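Local structure of mediator of RNA polymerase II transcription subunit 18 (Schizosaccharomyces pombe, 3C0T) at residues His157-Asn160 with Glu161-Trp165; Thr70-Ser73 with Lys74-Trp78; Arg14-Ala17 with Val18-Leu22. The protein serves as a subunit of the Mediator complex, the coactivator that carries signals from gene-specific regulators to the basal RNA polymerase II transcription machinery. All coordinates share one frame; numbering follows the deposited sequence.

Interaction 1. Residues His157-Asn160 with Glu161-Trp165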
ATOM      1  N   HIS A 157     -12.566   4.987   9.834  1.00 52.65           N
ATOM      2  CA  HIS A 157     -13.654   4.207   9.267  1.00 53.75           C
ATOM      3  C   HIS A 157     -13.315   3.469   7.990  1.00 53.71           C
ATOM      4  O   HIS A 157     -12.586   3.975   7.139  1.00 52.69           O
ATOM      5  CB  HIS A 157     -14.863   5.105   8.976  1.00 55.22           C
ATOM      6  CG  HIS A 157     -15.310   5.917  10.148  1.00 56.87           C
ATOM      7  ND1 HIS A 157     -15.133   7.281  10.216  1.00 57.01           N
ATOM      8  CD2 HIS A 157     -15.900   5.553  11.311  1.00 57.77           C
ATOM      9  CE1 HIS A 157     -15.592   7.723  11.374  1.00 58.66           C
ATOM     10  NE2 HIS A 157     -16.061   6.695  12.056  1.00 58.57           N
ATOM     11  N   PRO A 158     -13.842   2.246   7.839  1.00 55.01           N
ATOM     12  CA  PRO A 158     -13.553   1.507   6.607  1.00 56.41           C
ATOM     13  C   PRO A 158     -14.366   2.201   5.513  1.00 57.51           C
ATOM     14  O   PRO A 158     -15.305   2.940   5.812  1.00 56.34           O
ATOM     15  CB  PRO A 158     -14.064   0.100   6.920  1.00 53.97           C
ATOM     16  CG  PRO A 158     -15.221   0.366   7.853  1.00 54.23           C
ATOM     17  CD  PRO A 158     -14.653   1.437   8.769  1.00 54.16           C
ATOM     18  N   MET A 159     -14.008   1.988   4.255  1.00 59.81           N
ATOM     19  CA  MET A 159     -14.745   2.619   3.172  1.00 62.72           C
ATOM     20  C   MET A 159     -16.061   1.883   2.934  1.00 64.33           C
ATOM     21  O   MET A 159     -16.971   2.403   2.293  1.00 64.81           O
ATOM     22  CB  MET A 159     -13.899   2.616   1.906  1.00 62.94           C
ATOM     23  CG  MET A 159     -12.535   3.236   2.112  1.00 65.63           C
ATOM     24  SD  MET A 159     -11.615   3.312   0.589  1.00 69.07           S
ATOM     25  CE  MET A 159     -12.508   4.654  -0.203  1.00 67.72           C
ATOM     26  N   ASN A 160     -16.147   0.669   3.468  1.00 66.94           N
ATOM     27  CA  ASN A 160     -17.331  -0.169   3.337  1.00 69.06           C
ATOM     28  C   ASN A 160     -17.377  -1.095   4.544  1.00 70.64           C
ATOM     29  O   ASN A 160     -16.336  -1.482   5.069  1.00 72.34           O
ATOM     30  CB  ASN A 160     -17.250  -0.986   2.051  1.00 70.71           C
ATOM     31  CG  ASN A 160     -18.528  -1.749   1.765  1.00 72.89           C
ATOM     32  OD1 ASN A 160     -18.923  -2.636   2.526  1.00 73.52           O
ATOM     33  ND2 ASN A 160     -19.188  -1.402   0.663  1.00 73.34           N
ATOM     34  N   GLU A 161     -18.577  -1.462   4.980  1.00 72.45           N
ATOM     35  CA  GLU A 161     -18.733  -2.327   6.148  1.00 74.67           C
ATOM     36  C   GLU A 161     -18.385  -3.797   5.916  1.00 73.47           C
ATOM     37  O   GLU A 161     -18.155  -4.544   6.870  1.00 72.98           O
ATOM     38  CB  GLU A 161     -20.158  -2.205   6.686  1.00 78.42           C
ATOM     39  CG  GLU A 161     -20.494  -0.802   7.171  1.00 84.53           C
ATOM     40  CD  GLU A 161     -21.958  -0.639   7.531  1.00 88.10           C
ATOM     41  OE1 GLU A 161     -22.355   0.477   7.938  1.00 89.86           O
ATOM     42  OE2 GLU A 161     -22.712  -1.629   7.402  1.00 90.96           O
ATOM     43  N   GLU A 162     -18.352  -4.210   4.654  1.00 71.71           N
ATOM     44  CA  GLU A 162     -18.021  -5.587   4.303  1.00 72.11           C
ATOM     45  C   GLU A 162     -16.718  -5.570   3.514  1.00 68.83           C
ATOM     46  O   GLU A 162     -16.541  -6.294   2.534  1.00 68.40           O
ATOM     47  CB  GLU A 162     -19.142  -6.202   3.460  1.00 76.52           C
ATOM     48  CG  GLU A 162     -20.457  -6.349   4.215  1.00 83.59           C
ATOM     49  CD  GLU A 162     -20.296  -7.151   5.499  1.00 88.42           C
ATOM     50  OE1 GLU A 162     -20.040  -8.376   5.412  1.00 90.84           O
ATOM     51  OE2 GLU A 162     -20.415  -6.554   6.595  1.00 90.15           O
ATOM     52  N   GLN A 163     -15.805  -4.729   3.975  1.00 64.03           N
ATOM     53  CA  GLN A 163     -14.510  -4.542   3.345  1.00 59.08           C
ATOM     54  C   GLN A 163     -13.542  -5.698   3.551  1.00 52.87           C
ATOM     55  O   GLN A 163     -13.263  -6.088   4.683  1.00 51.44           O
ATOM     56  CB  GLN A 163     -13.887  -3.269   3.899  1.00 60.07           C
ATOM     57  CG  GLN A 163     -12.733  -2.741   3.104  1.00 61.56           C
ATOM     58  CD  GLN A 163     -12.295  -1.393   3.613  1.00 60.44           C
ATOM     59  OE1 GLN A 163     -13.100  -0.473   3.703  1.00 59.60           O
ATOM     60  NE2 GLN A 163     -11.019  -1.267   3.954  1.00 61.75           N
ATOM     61  N   PRO A 164     -13.020  -6.268   2.457  1.00 47.69           N
ATOM     62  CA  PRO A 164     -12.074  -7.376   2.599  1.00 46.95           C
ATOM     63  C   PRO A 164     -10.687  -6.819   2.937  1.00 45.55           C
ATOM     64  O   PRO A 164     -10.435  -5.617   2.777  1.00 43.16           O
ATOM     65  CB  PRO A 164     -12.089  -8.014   1.217  1.00 45.55           C
ATOM     66  CG  PRO A 164     -12.247  -6.813   0.327  1.00 47.07           C
ATOM     67  CD  PRO A 164     -13.330  -6.027   1.038  1.00 46.49           C
ATOM     68  N   TRP A 165      -9.803  -7.682   3.429  1.00 43.86           N
ATOM     69  CA  TRP A 165      -8.440  -7.268   3.727  1.00 42.67           C
ATOM     70  C   TRP A 165      -7.677  -7.509   2.438  1.00 43.10           C
ATOM     71  O   TRP A 165      -7.990  -8.442   1.691  1.00 42.48           O
ATOM     72  CB  TRP A 165      -7.831  -8.114   4.835  1.00 42.63           C
ATOM     73  CG  TRP A 165      -8.375  -7.808   6.190  1.00 44.11           C
ATOM     74  CD1 TRP A 165      -9.564  -8.225   6.708  1.00 43.63           C
ATOM     75  CD2 TRP A 165      -7.750  -7.010   7.204  1.00 42.72           C
ATOM     76  NE1 TRP A 165      -9.722  -7.738   7.986  1.00 43.79           N
ATOM     77  CE2 TRP A 165      -8.625  -6.988   8.316  1.00 44.33           C
ATOM     78  CE3 TRP A 165      -6.539  -6.311   7.283  1.00 41.20           C
ATOM     79  CZ2 TRP A 165      -8.326  -6.296   9.499  1.00 42.76           C
ATOM     80  CZ3 TRP A 165      -6.238  -5.620   8.465  1.00 44.64           C
ATOM     81  CH2 TRP A 165      -7.133  -5.619   9.555  1.00 43.43           C
TER
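Gln163 reaches back over the chain to Met159 and Asn160 at the end of a type I beta turn, Asn160 to Gln163, in the loop between strands 156-158 and 165-173 of the curled antiparallel sheet. Its CG stands anti to the backbone N (chi1 -165°) and the chain stays extended beyond, which carries the amide back toward the end of the first strand. There OE1 accepts two backbone N-H groups, both in the plane of its carbonyl: Met159 N to Gln163 OE1 is 2.7 Å but bent, 132° at the hydrogen, and Asn160 N to Gln163 OE1 is a longer 3.3 Å. Pro158 flanks the same oxygen, its CB 3.4 Å from Gln163 OE1. The Met159 and Gln163 side chains cross obliquely, Met159 leading off to pack on Thr143 and Ile145 of strand 136-146. With Gln163 NE2 bonded to the backbone O of Thr143, both ends of the amide are used and its rotation is fixed.

The Asn160 amide nitrogen bonds to the backbone of another protein chain, whose apolar side chains also pack on Asn160 and Gln163, so this turn is part of a protein-protein interface. The turn's own backbone bond is weak, Gln163 N to Asn160 O measuring 3.5 Å. Inside it Asn160 OD1 forms a firmer Asx turn: Glu162 N points at it from 2.7 Å, nearly straight at 172° and in the carbonyl plane.

Interaction 2. Residues Thr70-Ser73 with Lys74-Trp78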
ATOM      1  N   THR A  70      -1.580  17.391  18.932  1.00 95.48           N
ATOM      2  CA  THR A  70      -2.386  18.297  18.116  1.00 94.61           C
ATOM      3  C   THR A  70      -1.838  18.508  16.701  1.00 92.64           C
ATOM      4  O   THR A  70      -2.603  18.630  15.743  1.00 91.93           O
ATOM      5  CB  THR A  70      -2.543  19.677  18.811  1.00 95.55           C
ATOM      6  OG1 THR A  70      -1.252  20.266  19.018  1.00 96.31           O
ATOM      7  CG2 THR A  70      -3.236  19.517  20.161  1.00 95.99           C
ATOM      8  N   GLU A  71      -0.516  18.552  16.572  1.00 90.74           N
ATOM      9  CA  GLU A  71       0.106  18.747  15.268  1.00 89.33           C
ATOM     10  C   GLU A  71       1.207  17.729  15.007  1.00 86.47           C
ATOM     11  O   GLU A  71       2.396  18.050  14.978  1.00 85.86           O
ATOM     12  CB  GLU A  71       0.635  20.178  15.156  1.00 91.96           C
ATOM     13  CG  GLU A  71      -0.467  21.185  14.841  1.00 95.06           C
ATOM     14  CD  GLU A  71      -0.077  22.617  15.153  1.00 97.10           C
ATOM     15  OE1 GLU A  71       1.001  23.061  14.698  1.00 97.74           O
ATOM     16  OE2 GLU A  71      -0.858  23.302  15.851  1.00 97.68           O
ATOM     17  N   TRP A  72       0.775  16.489  14.813  1.00 82.95           N
ATOM     18  CA  TRP A  72       1.656  15.366  14.550  1.00 78.82           C
ATOM     19  C   TRP A  72       2.328  15.481  13.186  1.00 78.34           C
ATOM     20  O   TRP A  72       3.478  15.088  13.025  1.00 77.44           O
ATOM     21  CB  TRP A  72       0.851  14.069  14.588  1.00 75.65           C
ATOM     22  CG  TRP A  72      -0.269  14.068  13.575  1.00 70.21           C
ATOM     23  CD1 TRP A  72      -1.504  14.638  13.713  1.00 68.17           C
ATOM     24  CD2 TRP A  72      -0.222  13.532  12.244  1.00 67.98           C
ATOM     25  NE1 TRP A  72      -2.227  14.494  12.552  1.00 66.43           N
ATOM     26  CE2 TRP A  72      -1.465  13.820  11.633  1.00 67.28           C
ATOM     27  CE3 TRP A  72       0.750  12.841  11.506  1.00 64.94           C
ATOM     28  CZ2 TRP A  72      -1.761  13.436  10.318  1.00 65.05           C
ATOM     29  CZ3 TRP A  72       0.455  12.462  10.201  1.00 63.86           C
ATOM     30  CH2 TRP A  72      -0.790  12.761   9.621  1.00 62.11           C
ATOM     31  N   SER A  73       1.603  16.014  12.207  1.00 78.71           N
ATOM     32  CA  SER A  73       2.126  16.146  10.850  1.00 80.77           C
ATOM     33  C   SER A  73       3.403  16.976  10.734  1.00 82.50           C
ATOM     34  O   SER A  73       4.180  16.786   9.799  1.00 82.71           O
ATOM     35  CB  SER A  73       1.046  16.710   9.920  1.00 79.91           C
ATOM     36  OG  SER A  73       0.480  17.895  10.449  1.00 83.08           O
ATOM     37  N   LYS A  74       3.622  17.892  11.674  1.00 85.19           N
ATOM     38  CA  LYS A  74       4.828  18.720  11.659  1.00 86.66           C
ATOM     39  C   LYS A  74       5.959  18.043  12.428  1.00 86.99           C
ATOM     40  O   LYS A  74       7.136  18.338  12.217  1.00 86.64           O
ATOM     41  CB  LYS A  74       4.549  20.102  12.256  1.00 88.80           C
ATOM     42  CG  LYS A  74       3.975  21.107  11.266  1.00 90.89           C
ATOM     43  CD  LYS A  74       4.107  22.531  11.799  1.00 93.36           C
ATOM     44  CE  LYS A  74       3.798  23.562  10.718  1.00 94.97           C
ATOM     45  NZ  LYS A  74       4.034  24.960  11.185  1.00 94.32           N
ATOM     46  N   ASN A  75       5.589  17.131  13.320  1.00 87.70           N
ATOM     47  CA  ASN A  75       6.560  16.390  14.119  1.00 89.00           C
ATOM     48  C   ASN A  75       6.810  14.993  13.552  1.00 88.89           C
ATOM     49  O   ASN A  75       7.101  14.061  14.307  1.00 88.92           O
ATOM     50  CB  ASN A  75       6.069  16.257  15.564  1.00 90.40           C
ATOM     51  CG  ASN A  75       6.222  17.540  16.352  1.00 92.85           C
ATOM     52  OD1 ASN A  75       5.679  18.580  15.979  1.00 94.39           O
ATOM     53  ND2 ASN A  75       6.970  17.474  17.449  1.00 93.27           N
ATOM     54  N   THR A  76       6.703  14.843  12.231  1.00 87.58           N
ATOM     55  CA  THR A  76       6.915  13.534  11.614  1.00 85.34           C
ATOM     56  C   THR A  76       7.856  13.545  10.428  1.00 82.76           C
ATOM     57  O   THR A  76       8.144  14.586   9.828  1.00 82.73           O
ATOM     58  CB  THR A  76       5.601  12.903  11.085  1.00 86.65           C
ATOM     59  OG1 THR A  76       4.542  13.115  12.022  1.00 89.41           O
ATOM     60  CG2 THR A  76       5.786  11.398  10.879  1.00 86.12           C
ATOM     61  N   GLN A  77       8.322  12.350  10.101  1.00 79.25           N
ATOM     62  CA  GLN A  77       9.188  12.141   8.965  1.00 74.81           C
ATOM     63  C   GLN A  77       8.242  11.549   7.927  1.00 70.69           C
ATOM     64  O   GLN A  77       7.463  10.645   8.235  1.00 70.49           O
ATOM     65  CB  GLN A  77      10.291  11.142   9.317  1.00 76.08           C
ATOM     66  CG  GLN A  77      11.328  10.954   8.222  1.00 79.78           C
ATOM     67  CD  GLN A  77      12.522  10.137   8.679  1.00 81.03           C
ATOM     68  OE1 GLN A  77      13.500   9.991   7.948  1.00 82.74           O
ATOM     69  NE2 GLN A  77      12.446   9.598   9.894  1.00 81.70           N
ATOM     70  N   TRP A  78       8.284  12.078   6.714  1.00 65.62           N
ATOM     71  CA  TRP A  78       7.427  11.581   5.653  1.00 61.28           C
ATOM     72  C   TRP A  78       8.239  10.906   4.577  1.00 59.14           C
ATOM     73  O   TRP A  78       9.315  11.370   4.221  1.00 60.13           O
ATOM     74  CB  TRP A  78       6.651  12.716   4.983  1.00 60.15           C
ATOM     75  CG  TRP A  78       5.620  13.371   5.826  1.00 57.90           C
ATOM     76  CD1 TRP A  78       5.806  14.400   6.702  1.00 56.66           C
ATOM     77  CD2 TRP A  78       4.227  13.055   5.866  1.00 56.77           C
ATOM     78  NE1 TRP A  78       4.611  14.749   7.284  1.00 56.40           N
ATOM     79  CE2 TRP A  78       3.624  13.939   6.786  1.00 57.45           C
ATOM     80  CE3 TRP A  78       3.426  12.111   5.208  1.00 55.12           C
ATOM     81  CZ2 TRP A  78       2.253  13.906   7.069  1.00 55.27           C
ATOM     82  CZ3 TRP A  78       2.068  12.077   5.490  1.00 53.54           C
ATOM     83  CH2 TRP A  78       1.494  12.972   6.412  1.00 55.39           C
TER
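Trp72 and Trp78 bring their six-membered rings together where the long loop after strand 56-61 turns back toward strand 78-83. Trp72 starts with CG wedged between its own backbone N and carbonyl carbon (chi1 59°), and CB points away from the residues that follow; this torsion swings the indole back over them. On the pyrrole side, NE1 hydrogen-bonds the backbone O of Arg150. On the benzo side, the far rim meets the second indole: Trp72 CZ3 lies 3.9 Å from Trp78 CZ2, while Trp72 CH2 comes equally near Trp78 CH2. The planes make 41°, an oblique meeting. Ser73 CB sits over the centre of one face of the Trp72 ring, 4.0 Å above its plane.

Trp78 in turn ties itself to the backbone of the turn. Its NE1 donates to Ser73 O at 3.3 Å, with an angle of 168° at the hydrogen; the oxygen lies in the indole plane, and a lone pair in the carbonyl plane is used. These two buried tryptophans can thus pack their hydrocarbon rims together with the indole N-H of each already paired to a backbone oxygen.

Interaction 3. Residues Arg14-Ala17 with Val18-Leu22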
ATOM      1  N   ARG A  14     -12.598 -14.626   7.035  1.00 56.24           N
ATOM      2  CA  ARG A  14     -11.449 -15.525   7.059  1.00 54.91           C
ATOM      3  C   ARG A  14     -10.186 -14.904   7.648  1.00 54.68           C
ATOM      4  O   ARG A  14      -9.161 -15.578   7.784  1.00 55.06           O
ATOM      5  CB  ARG A  14     -11.156 -16.034   5.651  1.00 55.01           C
ATOM      6  CG  ARG A  14     -12.223 -16.966   5.103  1.00 56.91           C
ATOM      7  CD  ARG A  14     -11.796 -17.514   3.762  1.00 60.70           C
ATOM      8  NE  ARG A  14     -10.484 -18.141   3.870  1.00 63.23           N
ATOM      9  CZ  ARG A  14      -9.491 -17.946   3.006  1.00 62.82           C
ATOM     10  NH1 ARG A  14      -9.661 -17.141   1.962  1.00 61.28           N
ATOM     11  NH2 ARG A  14      -8.325 -18.546   3.202  1.00 61.60           N
ATOM     12  N   PHE A  15     -10.266 -13.631   8.019  1.00 52.65           N
ATOM     13  CA  PHE A  15      -9.121 -12.929   8.580  1.00 50.83           C
ATOM     14  C   PHE A  15      -8.377 -13.679   9.683  1.00 50.81           C
ATOM     15  O   PHE A  15      -7.159 -13.852   9.609  1.00 50.30           O
ATOM     16  CB  PHE A  15      -9.544 -11.562   9.119  1.00 47.77           C
ATOM     17  CG  PHE A  15      -8.410 -10.775   9.726  1.00 47.07           C
ATOM     18  CD1 PHE A  15      -7.515 -10.079   8.915  1.00 46.82           C
ATOM     19  CD2 PHE A  15      -8.219 -10.752  11.105  1.00 45.72           C
ATOM     20  CE1 PHE A  15      -6.445  -9.372   9.469  1.00 46.23           C
ATOM     21  CE2 PHE A  15      -7.149 -10.046  11.673  1.00 45.70           C
ATOM     22  CZ  PHE A  15      -6.262  -9.357  10.854  1.00 46.16           C
ATOM     23  N   GLU A  16      -9.094 -14.116  10.710  1.00 50.74           N
ATOM     24  CA  GLU A  16      -8.431 -14.805  11.809  1.00 52.11           C
ATOM     25  C   GLU A  16      -7.627 -16.017  11.339  1.00 50.90           C
ATOM     26  O   GLU A  16      -6.452 -16.163  11.680  1.00 50.74           O
ATOM     27  CB  GLU A  16      -9.449 -15.242  12.869  1.00 53.21           C
ATOM     28  CG  GLU A  16      -8.796 -15.701  14.174  1.00 57.99           C
ATOM     29  CD  GLU A  16      -9.798 -16.197  15.216  1.00 61.80           C
ATOM     30  OE1 GLU A  16      -9.455 -16.162  16.429  1.00 59.76           O
ATOM     31  OE2 GLU A  16     -10.910 -16.627  14.822  1.00 60.71           O
ATOM     32  N   ALA A  17      -8.265 -16.878  10.552  1.00 49.98           N
ATOM     33  CA  ALA A  17      -7.616 -18.089  10.057  1.00 49.56           C
ATOM     34  C   ALA A  17      -6.420 -17.804   9.146  1.00 48.18           C
ATOM     35  O   ALA A  17      -5.393 -18.492   9.220  1.00 47.82           O
ATOM     36  CB  ALA A  17      -8.637 -18.965   9.325  1.00 47.16           C
ATOM     37  N   VAL A  18      -6.545 -16.795   8.288  1.00 45.97           N
ATOM     38  CA  VAL A  18      -5.457 -16.470   7.373  1.00 43.76           C
ATOM     39  C   VAL A  18      -4.264 -15.905   8.116  1.00 43.26           C
ATOM     40  O   VAL A  18      -3.122 -16.259   7.830  1.00 44.61           O
ATOM     41  CB  VAL A  18      -5.914 -15.490   6.291  1.00 41.89           C
ATOM     42  CG1 VAL A  18      -4.713 -14.977   5.504  1.00 38.61           C
ATOM     43  CG2 VAL A  18      -6.891 -16.201   5.355  1.00 41.27           C
ATOM     44  N   VAL A  19      -4.524 -15.041   9.086  1.00 43.09           N
ATOM     45  CA  VAL A  19      -3.444 -14.461   9.861  1.00 42.97           C
ATOM     46  C   VAL A  19      -2.711 -15.561  10.614  1.00 44.95           C
ATOM     47  O   VAL A  19      -1.481 -15.585  10.630  1.00 45.81           O
ATOM     48  CB  VAL A  19      -3.972 -13.392  10.846  1.00 42.02           C
ATOM     49  CG1 VAL A  19      -2.872 -12.964  11.810  1.00 36.65           C
ATOM     50  CG2 VAL A  19      -4.449 -12.182  10.053  1.00 41.18           C
ATOM     51  N   ASN A  20      -3.448 -16.479  11.235  1.00 46.73           N
ATOM     52  CA  ASN A  20      -2.784 -17.567  11.952  1.00 47.83           C
ATOM     53  C   ASN A  20      -1.953 -18.411  10.975  1.00 48.11           C
ATOM     54  O   ASN A  20      -0.855 -18.854  11.316  1.00 47.26           O
ATOM     55  CB  ASN A  20      -3.800 -18.452  12.679  1.00 48.98           C
ATOM     56  CG  ASN A  20      -4.384 -17.781  13.918  1.00 53.90           C
ATOM     57  OD1 ASN A  20      -3.682 -17.065  14.648  1.00 53.44           O
ATOM     58  ND2 ASN A  20      -5.669 -18.027  14.173  1.00 52.82           N
ATOM     59  N   SER A  21      -2.473 -18.632   9.766  1.00 47.10           N
ATOM     60  CA  SER A  21      -1.734 -19.402   8.764  1.00 49.88           C
ATOM     61  C   SER A  21      -0.451 -18.655   8.399  1.00 50.31           C
ATOM     62  O   SER A  21       0.608 -19.265   8.240  1.00 50.94           O
ATOM     63  CB  SER A  21      -2.569 -19.606   7.498  1.00 50.18           C
ATOM     64  OG  SER A  21      -3.646 -20.492   7.720  1.00 53.68           O
ATOM     65  N   LEU A  22      -0.553 -17.331   8.272  1.00 48.50           N
ATOM     66  CA  LEU A  22       0.597 -16.512   7.933  1.00 48.13           C
ATOM     67  C   LEU A  22       1.626 -16.546   9.058  1.00 50.63           C
ATOM     68  O   LEU A  22       2.838 -16.510   8.803  1.00 50.09           O
ATOM     69  CB  LEU A  22       0.168 -15.068   7.659  1.00 44.98           C
ATOM     70  CG  LEU A  22      -0.674 -14.779   6.408  1.00 45.00           C
ATOM     71  CD1 LEU A  22      -1.180 -13.334   6.458  1.00 42.15           C
ATOM     72  CD2 LEU A  22       0.156 -15.008   5.149  1.00 40.95           C
TER
HETATM   73  O   HOH W   1      -7.049 -17.348  16.766  1.00 64.64           O
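Val19 CG2 presses on the face of the Phe15 ring in the first turn of helix 15-25, one residue pair of the i to i+4 spacing that organises this contact. The methyl stands 3.6 Å from the Phe15 ring centroid, 19° off the ring normal, a CH-pi contact. A first torsion of 180° turns the Phe15 ring away from its own N and along the helix, within reach of that methyl; the ring also stacks on Trp165, while Val19 packs on Leu129 and Tyr131 of strand 118-133. Next to this pair, Val18 CG2 lies over one face of the Arg14 guanidinium, 3.5 Å from Arg14 NH2. The arginine chain bends at its third torsion to get there, and NH2 is held by the backbone O of Phe199, which the side chains of Val18 and Leu22 touch.

Beneath these groups run regular helical bonds, such as Val18 N to Arg14 O and Val19 N to Phe15 O, each 2.9 Å. Ala17 O is gripped twice: Ser21 N and Ser21 OG each reach Ala17 O at 3.0 Å, from opposite faces of its carbonyl plane.

The outer side is looser. Glu16 and Asn20 run side by side in the same direction, with carboxylate and amide planes 38° apart, and a water joins them, donating to Glu16 OE1 at 2.7 Å and accepting from Asn20 ND2 at 3.0 Å. The helix is therefore amphipathic here: apolar and pi contacts seat one flank against the protein, whereas the exposed polar pair is joined by a water.

All three contacts are local, but they occupy different places in the fold. Interactions 1 and 3 are neighbours, their centres about 17 Å apart, and they touch where Trp165 CE2 comes to 3.3 Å from Phe15 CD1; this joins the start of strand 165-173 to helix 15-25. Interaction 2 stands apart, with nearest atoms about 14 Å from interaction 1 and about 23 Å from interaction 3. Interactions 1 and 2 are partly buried loops that use side-chain amide or indole groups to satisfy backbone atoms, the first beside a partner chain, the second among aromatic rings. Interaction 3 is a surface contact, in which regular helix bonds do the backbone work and water bridges the outer side chains.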